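Local coordinates for protein putative branched-chain amino acid ABC transporter (Chromobacterium violaceum, PDB 4PYR) that binds glutathione in the crystal between the lobes of a periplasmic-binding-protein-like fold and is a putative lipoprotein that may regulate an enzyme, at residues E17-G25 / L243-G254; P198-N206 / G216-F225. All coordinates share one frame; numbering follows the deposited sequence. Where two conformers were deposited one is given.

Contact 1: E17-G25 / L243-G254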
ATOM      1  N   GLU A  17      12.908   0.818 -12.174  0.50 28.44           N
ATOM      2  CA  GLU A  17      13.130  -0.441 -11.471  0.50 24.08           C
ATOM      3  C   GLU A  17      11.833  -0.938 -10.791  0.50 18.63           C
ATOM      4  O   GLU A  17      11.453  -2.107 -10.883  0.50 25.10           O
ATOM      5  CB  GLU A  17      14.278  -0.285 -10.495  0.50 27.99           C
ATOM      6  CG  GLU A  17      15.442   0.468 -11.118  0.50 29.42           C
ATOM      7  CD  GLU A  17      15.536   1.941 -10.708  0.50 35.15           C
ATOM      8  OE1 GLU A  17      14.738   2.789 -11.193  0.50 32.62           O
ATOM      9  OE2 GLU A  17      16.459   2.252  -9.916  0.50 33.95           O
ATOM     10  N   ALA A  18      11.120  -0.029 -10.135  1.00 24.19           N
ATOM     11  CA  ALA A  18       9.808  -0.340  -9.597  1.00 20.38           C
ATOM     12  C   ALA A  18       8.818  -0.758 -10.706  1.00 19.23           C
ATOM     13  O   ALA A  18       8.020  -1.681 -10.543  1.00 19.04           O
ATOM     14  CB  ALA A  18       9.286   0.860  -8.810  1.00 23.14           C
ATOM     15  N   ALA A  19       8.862  -0.050 -11.821  1.00 19.18           N
ATOM     16  CA  ALA A  19       7.925  -0.322 -12.907  1.00 18.60           C
ATOM     17  C   ALA A  19       8.108  -1.745 -13.432  1.00 18.04           C
ATOM     18  O   ALA A  19       7.120  -2.435 -13.649  1.00 18.56           O
ATOM     19  CB  ALA A  19       8.128   0.678 -14.038  1.00 21.23           C
ATOM     20  N   ALA A  20       9.372  -2.188 -13.535  1.00 19.52           N
ATOM     21  CA  ALA A  20       9.659  -3.526 -14.039  1.00 19.95           C
ATOM     22  C   ALA A  20       9.095  -4.594 -13.098  1.00 18.87           C
ATOM     23  O   ALA A  20       8.557  -5.591 -13.561  1.00 18.98           O
ATOM     24  CB  ALA A  20      11.146  -3.708 -14.218  1.00 22.76           C
ATOM     25  N   VAL A  21       9.180  -4.382 -11.783  1.00 17.32           N
ATOM     26  CA  VAL A  21       8.607  -5.317 -10.811  1.00 17.16           C
ATOM     27  C   VAL A  21       7.083  -5.348 -10.866  1.00 16.40           C
ATOM     28  O   VAL A  21       6.484  -6.430 -10.895  1.00 17.56           O
ATOM     29  CB  VAL A  21       9.186  -5.046  -9.380  1.00 20.35           C
ATOM     30  CG1 VAL A  21       8.600  -6.032  -8.400  1.00 22.36           C
ATOM     31  CG2 VAL A  21      10.734  -5.158  -9.368  1.00 21.62           C
ATOM     32  N   VAL A  22       6.485  -4.169 -10.954  1.00 17.30           N
ATOM     33  CA  VAL A  22       5.050  -4.112 -11.146  1.00 16.06           C
ATOM     34  C   VAL A  22       4.646  -4.867 -12.410  1.00 15.88           C
ATOM     35  O   VAL A  22       3.690  -5.683 -12.374  1.00 15.42           O
ATOM     36  CB  VAL A  22       4.581  -2.674 -11.212  1.00 15.19           C
ATOM     37  CG1 VAL A  22       3.109  -2.596 -11.582  1.00 15.52           C
ATOM     38  CG2 VAL A  22       4.808  -1.921  -9.890  1.00 16.59           C
ATOM     39  N   ARG A  23       5.344  -4.611 -13.511  1.00 15.37           N
ATOM     40  CA  ARG A  23       5.062  -5.321 -14.760  1.00 15.86           C
ATOM     41  C   ARG A  23       5.119  -6.833 -14.576  1.00 16.71           C
ATOM     42  O   ARG A  23       4.296  -7.568 -15.133  1.00 17.08           O
ATOM     43  CB  ARG A  23       6.032  -4.916 -15.882  1.00 19.70           C
ATOM     44  CG  ARG A  23       5.722  -3.618 -16.564  1.00 21.44           C
ATOM     45  CD  ARG A  23       6.507  -3.459 -17.840  1.00 24.95           C
ATOM     46  NE  ARG A  23       6.457  -2.111 -18.335  1.00 25.65           N
ATOM     47  CZ  ARG A  23       5.449  -1.634 -19.069  1.00 24.26           C
ATOM     48  NH1 ARG A  23       4.425  -2.423 -19.404  1.00 22.67           N
ATOM     49  NH2 ARG A  23       5.476  -0.393 -19.483  1.00 28.34           N
ATOM     50  N   SER A  24       6.094  -7.305 -13.806  0.50 15.69           N
ATOM     51  CA  SER A  24       6.280  -8.746 -13.659  0.50 16.04           C
ATOM     52  C   SER A  24       5.089  -9.340 -12.897  0.50 16.81           C
ATOM     53  O   SER A  24       4.715 -10.484 -13.121  0.50 18.69           O
ATOM     54  CB  SER A  24       7.624  -9.076 -12.980  0.50 17.16           C
ATOM     55  OG  SER A  24       7.650  -8.746 -11.594  0.50 14.78           O
ATOM     56  N   GLY A  25       4.476  -8.563 -12.009  1.00 15.60           N
ATOM     57  CA  GLY A  25       3.295  -9.013 -11.303  1.00 15.76           C
ATOM     58  C   GLY A  25       2.072  -9.032 -12.208  1.00 15.53           C
ATOM     59  O   GLY A  25       1.273  -9.968 -12.151  1.00 15.61           O
ATOM     60  N   LEU A 243      12.729 -10.999  -3.390  1.00 31.24           N
ATOM     61  CA  LEU A 243      12.693  -9.545  -3.322  1.00 33.15           C
ATOM     62  C   LEU A 243      12.680  -9.116  -1.872  1.00 32.65           C
ATOM     63  O   LEU A 243      12.186  -9.857  -0.990  1.00 34.43           O
ATOM     64  CB  LEU A 243      11.440  -9.015  -4.040  1.00 29.34           C
ATOM     65  CG  LEU A 243      11.301  -9.383  -5.529  1.00 30.60           C
ATOM     66  CD1 LEU A 243       9.901  -9.054  -6.029  1.00 25.81           C
ATOM     67  CD2 LEU A 243      12.361  -8.749  -6.441  1.00 30.22           C
ATOM     68  N   THR A 244      13.183  -7.906  -1.622  1.00 33.57           N
ATOM     69  CA  THR A 244      12.884  -7.204  -0.380  1.00 27.40           C
ATOM     70  C   THR A 244      11.393  -7.206  -0.211  1.00 27.63           C
ATOM     71  O   THR A 244      10.714  -7.339  -1.197  1.00 27.46           O
ATOM     72  CB  THR A 244      13.492  -5.746  -0.379  1.00 32.29           C
ATOM     73  OG1 THR A 244      12.924  -4.996  -1.476  1.00 29.93           O
ATOM     74  CG2 THR A 244      14.955  -5.780  -0.528  1.00 36.92           C
ATOM     75  N   ARG A 245      10.928  -7.072   1.022  1.00 27.86           N
ATOM     76  CA  ARG A 245       9.507  -6.913   1.245  1.00 28.86           C
ATOM     77  C   ARG A 245       8.980  -5.715   0.454  1.00 26.93           C
ATOM     78  O   ARG A 245       7.898  -5.800  -0.140  1.00 27.50           O
ATOM     79  CB  ARG A 245       9.216  -6.789   2.743  1.00 32.71           C
ATOM     80  CG  ARG A 245       9.397  -8.084   3.481  1.00 29.60           C
ATOM     81  CD  ARG A 245       8.280  -9.075   3.305  1.00 32.62           C
ATOM     82  NE  ARG A 245       8.482 -10.191   4.224  1.00 32.65           N
ATOM     83  CZ  ARG A 245       9.197 -11.280   3.959  1.00 34.02           C
ATOM     84  NH1 ARG A 245       9.798 -11.438   2.787  1.00 38.62           N
ATOM     85  NH2 ARG A 245       9.336 -12.217   4.898  1.00 38.75           N
ATOM     86  N   GLN A 246       9.754  -4.625   0.447  0.50 30.31           N
ATOM     87  CA  GLN A 246       9.392  -3.377  -0.253  0.50 25.49           C
ATOM     88  C   GLN A 246       9.068  -3.663  -1.708  0.50 26.87           C
ATOM     89  O   GLN A 246       7.983  -3.347  -2.221  0.50 27.74           O
ATOM     90  CB  GLN A 246      10.563  -2.390  -0.156  0.50 25.71           C
ATOM     91  CG  GLN A 246      10.283  -0.925  -0.469  0.50 29.61           C
ATOM     92  CD  GLN A 246      11.455  -0.033  -0.095  0.50 30.54           C
ATOM     93  OE1 GLN A 246      12.537  -0.135  -0.679  0.50 33.88           O
ATOM     94  NE2 GLN A 246      11.252   0.843   0.883  0.50 32.22           N
ATOM     95  N   THR A 247      10.013  -4.301  -2.373  1.00 27.00           N
ATOM     96  CA  THR A 247       9.899  -4.657  -3.780  1.00 22.82           C
ATOM     97  C   THR A 247       8.819  -5.715  -4.110  1.00 21.88           C
ATOM     98  O   THR A 247       8.060  -5.581  -5.070  1.00 27.79           O
ATOM     99  CB  THR A 247      11.240  -5.145  -4.309  1.00 26.02           C
ATOM    100  OG1 THR A 247      12.241  -4.171  -4.002  1.00 32.30           O
ATOM    101  CG2 THR A 247      11.198  -5.364  -5.766  1.00 25.78           C
ATOM    102  N   GLU A 248       8.790  -6.800  -3.339  1.00 25.41           N
ATOM    103  CA  GLU A 248       7.767  -7.815  -3.483  1.00 24.09           C
ATOM    104  C   GLU A 248       6.369  -7.215  -3.300  1.00 23.27           C
ATOM    105  O   GLU A 248       5.430  -7.694  -3.924  1.00 20.87           O
ATOM    106  CB  GLU A 248       7.995  -8.944  -2.501  1.00 21.09           C
ATOM    107  CG  GLU A 248       7.024 -10.071  -2.736  1.00 22.27           C
ATOM    108  CD  GLU A 248       7.497 -11.425  -2.254  1.00 23.62           C
ATOM    109  OE1 GLU A 248       8.521 -11.502  -1.552  1.00 25.59           O
ATOM    110  OE2 GLU A 248       6.826 -12.421  -2.607  1.00 27.54           O
ATOM    111  N   ARG A 249       6.229  -6.165  -2.480  1.00 22.66           N
ATOM    112  CA  ARG A 249       4.939  -5.478  -2.395  1.00 20.54           C
ATOM    113  C   ARG A 249       4.566  -4.950  -3.776  1.00 20.64           C
ATOM    114  O   ARG A 249       3.383  -4.915  -4.078  1.00 19.23           O
ATOM    115  CB  ARG A 249       4.879  -4.360  -1.327  1.00 22.88           C
ATOM    116  CG  ARG A 249       4.795  -4.900   0.111  1.00 22.65           C
ATOM    117  CD  ARG A 249       4.605  -3.850   1.204  1.00 23.87           C
ATOM    118  NE  ARG A 249       4.881  -4.532   2.446  1.00 26.35           N
ATOM    119  CZ  ARG A 249       6.073  -4.524   3.040  1.00 24.80           C
ATOM    120  NH1 ARG A 249       7.064  -3.767   2.565  1.00 30.50           N
ATOM    121  NH2 ARG A 249       6.257  -5.235   4.138  1.00 26.00           N
ATOM    122  N   LEU A 250       5.551  -4.531  -4.574  1.00 19.08           N
ATOM    123  CA  LEU A 250       5.258  -3.994  -5.916  1.00 18.81           C
ATOM    124  C   LEU A 250       4.850  -5.088  -6.878  1.00 19.25           C
ATOM    125  O   LEU A 250       4.038  -4.879  -7.754  1.00 17.44           O
ATOM    126  CB  LEU A 250       6.423  -3.211  -6.510  1.00 21.40           C
ATOM    127  CG  LEU A 250       6.876  -1.989  -5.717  1.00 23.80           C
ATOM    128  CD1 LEU A 250       8.209  -1.480  -6.233  1.00 23.96           C
ATOM    129  CD2 LEU A 250       5.797  -0.904  -5.794  1.00 27.49           C
ATOM    130  N   TYR A 251       5.403  -6.283  -6.724  1.00 18.67           N
ATOM    131  CA  TYR A 251       4.977  -7.444  -7.513  1.00 17.22           C
ATOM    132  C   TYR A 251       3.510  -7.774  -7.219  1.00 16.56           C
ATOM    133  O   TYR A 251       2.692  -7.962  -8.161  1.00 16.40           O
ATOM    134  CB  TYR A 251       5.887  -8.630  -7.152  1.00 18.97           C
ATOM    135  CG  TYR A 251       5.556  -9.947  -7.818  1.00 16.50           C
ATOM    136  CD1 TYR A 251       6.017 -10.245  -9.111  1.00 17.25           C
ATOM    137  CD2 TYR A 251       4.808 -10.919  -7.157  1.00 16.80           C
ATOM    138  CE1 TYR A 251       5.754 -11.483  -9.709  1.00 17.88           C
ATOM    139  CE2 TYR A 251       4.506 -12.154  -7.750  1.00 17.80           C
ATOM    140  CZ  TYR A 251       4.988 -12.446  -9.011  1.00 17.91           C
ATOM    141  OH  TYR A 251       4.726 -13.663  -9.606  1.00 18.29           O
ATOM    142  N   ALA A 252       3.162  -7.778  -5.939  1.00 15.73           N
ATOM    143  CA  ALA A 252       1.807  -8.065  -5.509  1.00 16.04           C
ATOM    144  C   ALA A 252       0.897  -6.952  -5.998  1.00 15.18           C
ATOM    145  O   ALA A 252      -0.239  -7.219  -6.370  1.00 15.30           O
ATOM    146  CB  ALA A 252       1.723  -8.226  -3.997  1.00 16.95           C
ATOM    147  N   LEU A 253       1.390  -5.723  -6.003  1.00 16.60           N
ATOM    148  CA  LEU A 253       0.603  -4.592  -6.513  1.00 16.08           C
ATOM    149  C   LEU A 253       0.260  -4.850  -7.967  1.00 15.71           C
ATOM    150  O   LEU A 253      -0.872  -4.561  -8.410  1.00 16.57           O
ATOM    151  CB  LEU A 253       1.411  -3.286  -6.334  1.00 17.54           C
ATOM    152  CG  LEU A 253       0.701  -2.021  -6.818  1.00 19.82           C
ATOM    153  CD1 LEU A 253      -0.492  -1.729  -5.954  1.00 20.76           C
ATOM    154  CD2 LEU A 253       1.700  -0.865  -6.804  1.00 19.74           C
ATOM    155  N   GLY A 254       1.221  -5.347  -8.730  1.00 14.61           N
ATOM    156  CA  GLY A 254       0.999  -5.726 -10.132  1.00 14.66           C
ATOM    157  C   GLY A 254      -0.080  -6.773 -10.330  1.00 16.30           C
ATOM    158  O   GLY A 254      -0.947  -6.660 -11.235  1.00 16.38           O
TER
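Val21 packs against helix 245-254 with both methyls, which divide the work between them. CG1, anti to the backbone N (chi1 -179°), lies 3.4 Å from Thr247 O and also meets the CB atoms of Leu250 and Tyr251, while CG2 packs 3.6 Å from the Thr247 CG2 methyl; the two side chains cross at about a right angle. Thr247 can offer that methyl because its hydroxyl is turned back to Thr244, whose OG1 caps the helix by accepting from Thr247 N. One turn on, Leu250 slips between Ala18 and Val22: its CD1 rests 3.6 Å from Ala18 CB, and its CB faces Val22 CG2. Tyr251 reaches along the other flank. In the conformer described, Ser24 OG lies at the ring edge, 3.3 Å from Tyr251 CD1, and bonds to Val21 O (2.7 Å); Gly25 CA sits over one face, 4.1 Å from the ring centroid, a CH-pi contact. The Tyr251 hydroxyl is bound by Pro237 O. The axes of the two short helical segments approach to 6.5 Å. Gly25 and Gly254, whose CA atoms are the nearest pair across the segments, bring backbone onto backbone, and Gly254 CA makes a CA-H...O contact of 3.5 Å with Val22 O. Such a glycine-mediated crossing, here at -46°, packs two helices beside the glutathione pocket, which Leu253 helps line.

Contact 2: P198-N206 / G216-F225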
ATOM      1  N   PRO A 198       1.882  -5.258  24.838  1.00 22.75           N
ATOM      2  CA  PRO A 198       1.583  -5.413  23.419  1.00 21.31           C
ATOM      3  C   PRO A 198       2.147  -4.273  22.578  1.00 18.02           C
ATOM      4  O   PRO A 198       1.961  -3.099  22.926  1.00 19.16           O
ATOM      5  CB  PRO A 198       0.062  -5.377  23.392  1.00 22.75           C
ATOM      6  CG  PRO A 198      -0.385  -5.769  24.740  1.00 25.25           C
ATOM      7  CD  PRO A 198       0.675  -5.298  25.678  1.00 25.82           C
ATOM      8  N   VAL A 199       2.827  -4.608  21.487  1.00 18.07           N
ATOM      9  CA  VAL A 199       3.452  -3.651  20.609  1.00 16.85           C
ATOM     10  C   VAL A 199       2.925  -3.921  19.196  1.00 16.63           C
ATOM     11  O   VAL A 199       2.852  -5.067  18.758  1.00 16.78           O
ATOM     12  CB  VAL A 199       4.995  -3.740  20.650  1.00 17.27           C
ATOM     13  CG1 VAL A 199       5.624  -2.755  19.670  1.00 18.34           C
ATOM     14  CG2 VAL A 199       5.476  -3.490  22.085  1.00 19.30           C
ATOM     15  N   TYR A 200       2.526  -2.847  18.519  1.00 15.91           N
ATOM     16  CA  TYR A 200       1.953  -2.894  17.203  1.00 14.99           C
ATOM     17  C   TYR A 200       2.684  -1.997  16.233  1.00 14.80           C
ATOM     18  O   TYR A 200       3.207  -0.944  16.616  1.00 16.39           O
ATOM     19  CB  TYR A 200       0.535  -2.342  17.285  1.00 15.63           C
ATOM     20  CG  TYR A 200      -0.444  -3.168  18.056  1.00 16.18           C
ATOM     21  CD1 TYR A 200      -0.479  -3.149  19.456  1.00 16.89           C
ATOM     22  CD2 TYR A 200      -1.372  -3.964  17.386  1.00 18.04           C
ATOM     23  CE1 TYR A 200      -1.394  -3.893  20.158  1.00 19.20           C
ATOM     24  CE2 TYR A 200      -2.333  -4.682  18.066  1.00 17.91           C
ATOM     25  CZ  TYR A 200      -2.356  -4.678  19.445  1.00 18.40           C
ATOM     26  OH  TYR A 200      -3.320  -5.407  20.149  1.00 20.91           O
ATOM     27  N   GLY A 201       2.709  -2.373  14.977  1.00 13.83           N
ATOM     28  CA  GLY A 201       3.232  -1.524  13.916  1.00 14.76           C
ATOM     29  C   GLY A 201       2.491  -1.784  12.594  1.00 15.51           C
ATOM     30  O   GLY A 201       1.661  -2.672  12.485  1.00 16.70           O
ATOM     31  N   THR A 202       2.866  -1.006  11.592  1.00 16.02           N
ATOM     32  CA  THR A 202       2.442  -1.197  10.237  1.00 17.33           C
ATOM     33  C   THR A 202       3.476  -2.030   9.485  1.00 17.34           C
ATOM     34  O   THR A 202       4.444  -2.517  10.076  1.00 18.89           O
ATOM     35  CB  THR A 202       2.218   0.139   9.501  1.00 17.52           C
ATOM     36  OG1 THR A 202       3.472   0.834   9.375  1.00 18.19           O
ATOM     37  CG2 THR A 202       1.305   0.990  10.268  1.00 19.08           C
ATOM     38  N   SER A 203       3.316  -2.152   8.168  1.00 18.77           N
ATOM     39  CA  SER A 203       4.212  -2.945   7.366  1.00 20.95           C
ATOM     40  C   SER A 203       5.598  -2.309   7.302  1.00 21.32           C
ATOM     41  O   SER A 203       6.483  -2.925   6.787  1.00 21.49           O
ATOM     42  CB  SER A 203       3.651  -3.142   5.949  1.00 19.75           C
ATOM     43  OG  SER A 203       3.653  -1.952   5.187  1.00 19.79           O
ATOM     44  N   GLN A 204       5.718  -1.052   7.759  1.00 20.94           N
ATOM     45  CA  GLN A 204       6.999  -0.386   7.981  1.00 21.53           C
ATOM     46  C   GLN A 204       7.987  -1.327   8.688  1.00 20.22           C
ATOM     47  O   GLN A 204       9.185  -1.321   8.371  1.00 22.44           O
ATOM     48  CB  GLN A 204       6.767   0.909   8.804  1.00 20.69           C
ATOM     49  CG  GLN A 204       8.013   1.721   9.160  1.00 22.34           C
ATOM     50  CD  GLN A 204       7.670   2.854  10.105  1.00 19.42           C
ATOM     51  OE1 GLN A 204       6.845   2.693  11.031  1.00 19.79           O
ATOM     52  NE2 GLN A 204       8.305   4.002   9.898  1.00 20.53           N
ATOM     53  N   LEU A 205       7.483  -2.140   9.617  1.00 19.61           N
ATOM     54  CA  LEU A 205       8.363  -3.031  10.418  1.00 20.23           C
ATOM     55  C   LEU A 205       8.733  -4.334   9.782  1.00 22.35           C
ATOM     56  O   LEU A 205       9.665  -5.011  10.242  1.00 23.96           O
ATOM     57  CB  LEU A 205       7.708  -3.307  11.768  1.00 19.38           C
ATOM     58  CG  LEU A 205       7.390  -2.032  12.543  1.00 20.15           C
ATOM     59  CD1 LEU A 205       6.805  -2.422  13.869  1.00 20.47           C
ATOM     60  CD2 LEU A 205       8.615  -1.146  12.729  1.00 25.27           C
ATOM     61  N   ASN A 206       8.007  -4.718   8.732  1.00 22.00           N
ATOM     62  CA  ASN A 206       8.222  -5.988   8.067  1.00 25.56           C
ATOM     63  C   ASN A 206       9.089  -5.753   6.844  1.00 27.41           C
ATOM     64  O   ASN A 206       8.648  -5.457   5.736  1.00 29.26           O
ATOM     65  CB  ASN A 206       6.860  -6.633   7.713  1.00 23.32           C
ATOM     66  CG  ASN A 206       7.006  -8.039   7.156  1.00 29.10           C
ATOM     67  OD1 ASN A 206       8.048  -8.691   7.340  1.00 30.38           O
ATOM     68  ND2 ASN A 206       5.958  -8.542   6.483  1.00 27.42           N
ATOM     69  N   GLY A 216       7.130 -11.019  18.102  1.00 27.15           N
ATOM     70  CA  GLY A 216       5.953 -10.764  18.931  1.00 23.62           C
ATOM     71  C   GLY A 216       5.226  -9.464  18.649  1.00 25.07           C
ATOM     72  O   GLY A 216       4.124  -9.266  19.145  1.00 23.75           O
ATOM     73  N   VAL A 217       5.816  -8.567  17.863  1.00 19.54           N
ATOM     74  CA  VAL A 217       5.135  -7.350  17.482  1.00 20.36           C
ATOM     75  C   VAL A 217       3.980  -7.724  16.570  1.00 19.03           C
ATOM     76  O   VAL A 217       4.137  -8.498  15.623  1.00 18.95           O
ATOM     77  CB  VAL A 217       6.084  -6.396  16.761  1.00 18.18           C
ATOM     78  CG1 VAL A 217       5.324  -5.200  16.184  1.00 18.19           C
ATOM     79  CG2 VAL A 217       7.190  -5.923  17.744  1.00 20.07           C
ATOM     80  N   ARG A 218       2.829  -7.129  16.851  1.00 17.66           N
ATOM     81  CA  ARG A 218       1.640  -7.361  16.037  1.00 17.70           C
ATOM     82  C   ARG A 218       1.666  -6.300  14.927  1.00 17.33           C
ATOM     83  O   ARG A 218       1.947  -5.132  15.156  1.00 17.07           O
ATOM     84  CB  ARG A 218       0.369  -7.219  16.872  1.00 18.88           C
ATOM     85  CG  ARG A 218       0.254  -8.216  18.020  1.00 22.49           C
ATOM     86  CD  ARG A 218      -1.134  -8.231  18.661  1.00 27.31           C
ATOM     87  NE  ARG A 218      -1.351  -9.385  19.527  1.00 30.61           N
ATOM     88  CZ  ARG A 218      -1.699 -10.594  19.098  1.00 34.57           C
ATOM     89  NH1 ARG A 218      -1.872 -10.835  17.803  1.00 33.48           N
ATOM     90  NH2 ARG A 218      -1.844 -11.589  19.963  1.00 39.83           N
ATOM     91  N   PHE A 219       1.453  -6.714  13.694  1.00 18.29           N
ATOM     92  CA  PHE A 219       1.502  -5.748  12.604  1.00 17.60           C
ATOM     93  C   PHE A 219       0.482  -6.123  11.529  1.00 19.55           C
ATOM     94  O   PHE A 219      -0.135  -7.170  11.584  1.00 21.99           O
ATOM     95  CB  PHE A 219       2.930  -5.685  12.050  1.00 19.52           C
ATOM     96  CG  PHE A 219       3.339  -6.892  11.254  1.00 20.05           C
ATOM     97  CD1 PHE A 219       3.625  -8.088  11.874  1.00 21.65           C
ATOM     98  CD2 PHE A 219       3.446  -6.825   9.866  1.00 21.98           C
ATOM     99  CE1 PHE A 219       3.973  -9.203  11.141  1.00 22.44           C
ATOM    100  CE2 PHE A 219       3.855  -7.928   9.130  1.00 23.60           C
ATOM    101  CZ  PHE A 219       4.085  -9.123   9.758  1.00 23.49           C
ATOM    102  N   ILE A 220       0.256  -5.180  10.620  1.00 17.22           N
ATOM    103  CA  ILE A 220      -0.613  -5.416   9.473  1.00 18.97           C
ATOM    104  C   ILE A 220       0.209  -5.345   8.216  1.00 18.63           C
ATOM    105  O   ILE A 220       1.160  -4.565   8.106  1.00 19.53           O
ATOM    106  CB  ILE A 220      -1.822  -4.429   9.435  1.00 20.62           C
ATOM    107  CG1 ILE A 220      -1.364  -2.979   9.465  1.00 21.16           C
ATOM    108  CG2 ILE A 220      -2.747  -4.685  10.633  1.00 20.16           C
ATOM    109  CD1 ILE A 220      -2.508  -2.000   9.276  1.00 23.47           C
ATOM    110  N   ASP A 221      -0.132  -6.206   7.266  1.00 22.74           N
ATOM    111  CA  ASP A 221       0.540  -6.236   5.989  1.00 22.22           C
ATOM    112  C   ASP A 221      -0.332  -7.016   5.002  1.00 20.01           C
ATOM    113  O   ASP A 221      -1.393  -7.501   5.360  1.00 20.79           O
ATOM    114  CB  ASP A 221       1.941  -6.901   6.123  1.00 21.76           C
ATOM    115  CG  ASP A 221       2.958  -6.403   5.100  1.00 22.01           C
ATOM    116  OD1 ASP A 221       2.612  -5.795   4.092  1.00 19.90           O
ATOM    117  OD2 ASP A 221       4.185  -6.628   5.332  1.00 22.86           O
HETATM  118  N   MSE A 222       0.141  -7.141   3.788  1.00 18.29           N
HETATM  119  CA  MSE A 222      -0.544  -7.837   2.738  1.00 18.27           C
HETATM  120  C   MSE A 222      -0.837  -9.290   2.998  1.00 19.36           C
HETATM  121  O   MSE A 222       0.002 -10.011   3.515  1.00 19.42           O
HETATM  122  CB  MSE A 222       0.322  -7.848   1.499  1.00 19.55           C
HETATM  123  CG  MSE A 222       0.626  -6.453   1.009  1.00 21.94           C
HETATM  124 SE   MSE A 222       1.480  -6.686  -0.735  1.00 25.16          SE
HETATM  125  CE  MSE A 222       1.390  -4.741  -1.124  1.00 21.97           C
ATOM    126  N   PRO A 223      -2.021  -9.771   2.583  1.00 19.34           N
ATOM    127  CA  PRO A 223      -2.274 -11.231   2.500  1.00 19.22           C
ATOM    128  C   PRO A 223      -1.159 -11.978   1.784  1.00 18.85           C
ATOM    129  O   PRO A 223      -0.824 -13.128   2.169  1.00 20.42           O
ATOM    130  CB  PRO A 223      -3.583 -11.309   1.693  1.00 19.93           C
ATOM    131  CG  PRO A 223      -4.252 -10.047   2.052  1.00 19.18           C
ATOM    132  CD  PRO A 223      -3.178  -8.986   2.115  1.00 18.44           C
ATOM    133  N   TRP A 224      -0.550 -11.321   0.800  1.00 17.28           N
ATOM    134  CA  TRP A 224       0.529 -11.923   0.042  1.00 17.66           C
ATOM    135  C   TRP A 224       1.638 -12.504   0.961  1.00 19.37           C
ATOM    136  O   TRP A 224       2.233 -13.558   0.635  1.00 19.62           O
ATOM    137  CB  TRP A 224       1.116 -10.889  -0.914  1.00 18.11           C
ATOM    138  CG  TRP A 224       2.152 -11.447  -1.838  1.00 19.38           C
ATOM    139  CD1 TRP A 224       3.488 -11.154  -1.856  1.00 20.19           C
ATOM    140  CD2 TRP A 224       1.923 -12.350  -2.919  1.00 18.04           C
ATOM    141  NE1 TRP A 224       4.107 -11.842  -2.877  1.00 21.18           N
ATOM    142  CE2 TRP A 224       3.163 -12.576  -3.549  1.00 18.55           C
ATOM    143  CE3 TRP A 224       0.801 -13.009  -3.399  1.00 17.23           C
ATOM    144  CZ2 TRP A 224       3.302 -13.446  -4.615  1.00 19.93           C
ATOM    145  CZ3 TRP A 224       0.948 -13.857  -4.473  1.00 19.50           C
ATOM    146  CH2 TRP A 224       2.168 -14.056  -5.065  1.00 19.28           C
ATOM    147  N   PHE A 225       1.915 -11.805   2.065  1.00 18.51           N
ATOM    148  CA  PHE A 225       2.892 -12.268   3.060  1.00 21.51           C
ATOM    149  C   PHE A 225       2.254 -13.038   4.218  1.00 22.17           C
ATOM    150  O   PHE A 225       2.831 -14.014   4.734  1.00 25.07           O
ATOM    151  CB  PHE A 225       3.662 -11.060   3.651  1.00 21.33           C
ATOM    152  CG  PHE A 225       4.375 -10.217   2.614  1.00 20.62           C
ATOM    153  CD1 PHE A 225       5.323 -10.738   1.793  1.00 24.06           C
ATOM    154  CD2 PHE A 225       4.067  -8.886   2.487  1.00 23.37           C
ATOM    155  CE1 PHE A 225       5.975  -9.947   0.861  1.00 24.53           C
ATOM    156  CE2 PHE A 225       4.676  -8.098   1.533  1.00 26.36           C
ATOM    157  CZ  PHE A 225       5.645  -8.619   0.735  1.00 22.89           C
TER
HETATM  158  O   HOH W   1       3.237  -7.603  21.145  1.00 27.65           O
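Gly216 and Val199 are joined through a water that accepts from Val199 N and donates to Gly216 O. Val217 follows, with CG2 against Val199 CG1 and CG1 3.9 Å from Leu205 CD1, which lies where a side chain on Gly201 would be. Arg218 N then donates to Val199 O (2.8 Å), and Arg218 O takes Gly201 N at 2.9 Å. The arginine side chain runs beside the Tyr200 ring, pointing the same way: CB makes an off-centre CH-pi contact, 4.2 Å from the ring centroid, and CD lies near CE2 and CZ. The Tyr200 hydroxyl goes on to Asp120 and Arg122. These are neighbouring parallel strands of the mixed sheet in the second lobe of this periplasmic-binding-protein fold, with strand 176-180 beyond 199-201 and strand 290-298 beyond 218-220. Phe219 points to the other face, where its CE2 lies 3.4 Å from Asn206 ND2, with amide and ring planes 68° apart. Ile220 N gives only a weak bond to Gly201 O. Asp221 comes next: OD2 accepts from Asn206 ND2 at 2.9 Å on its anti side, 20° out of the carboxylate plane, and also carries a salt bridge from Arg249, while Ser203 CB packs 3.4 Å from OD1. That same OD1 accepts from Met222 N, just before helix 223-225, whose Phe225 CB approaches Asn206 ND2.

How the contacts relate
The centres of contacts 1 and 2 lie about 19 Å apart. Along the chain, 17-25 comes first, then both segments of contact 2, and finally 243-254, so contact 1 brackets contact 2. Helix 16-33 flanks the five-stranded parallel sheet, whereas contact 2 lies in the mixed sheet, and helix 245-265 touches both regions. Arg249 of contact 1 makes a salt bridge to Asp221 of contact 2 (NH2 to OD2, 2.8 Å), Glu248 OE2 is probably hydrogen-bonded to Trp224 NE1, and Arg245 packs against Phe225. One face of this helix therefore meets the first lobe and another the second, tying the two together next to the bound glutathione.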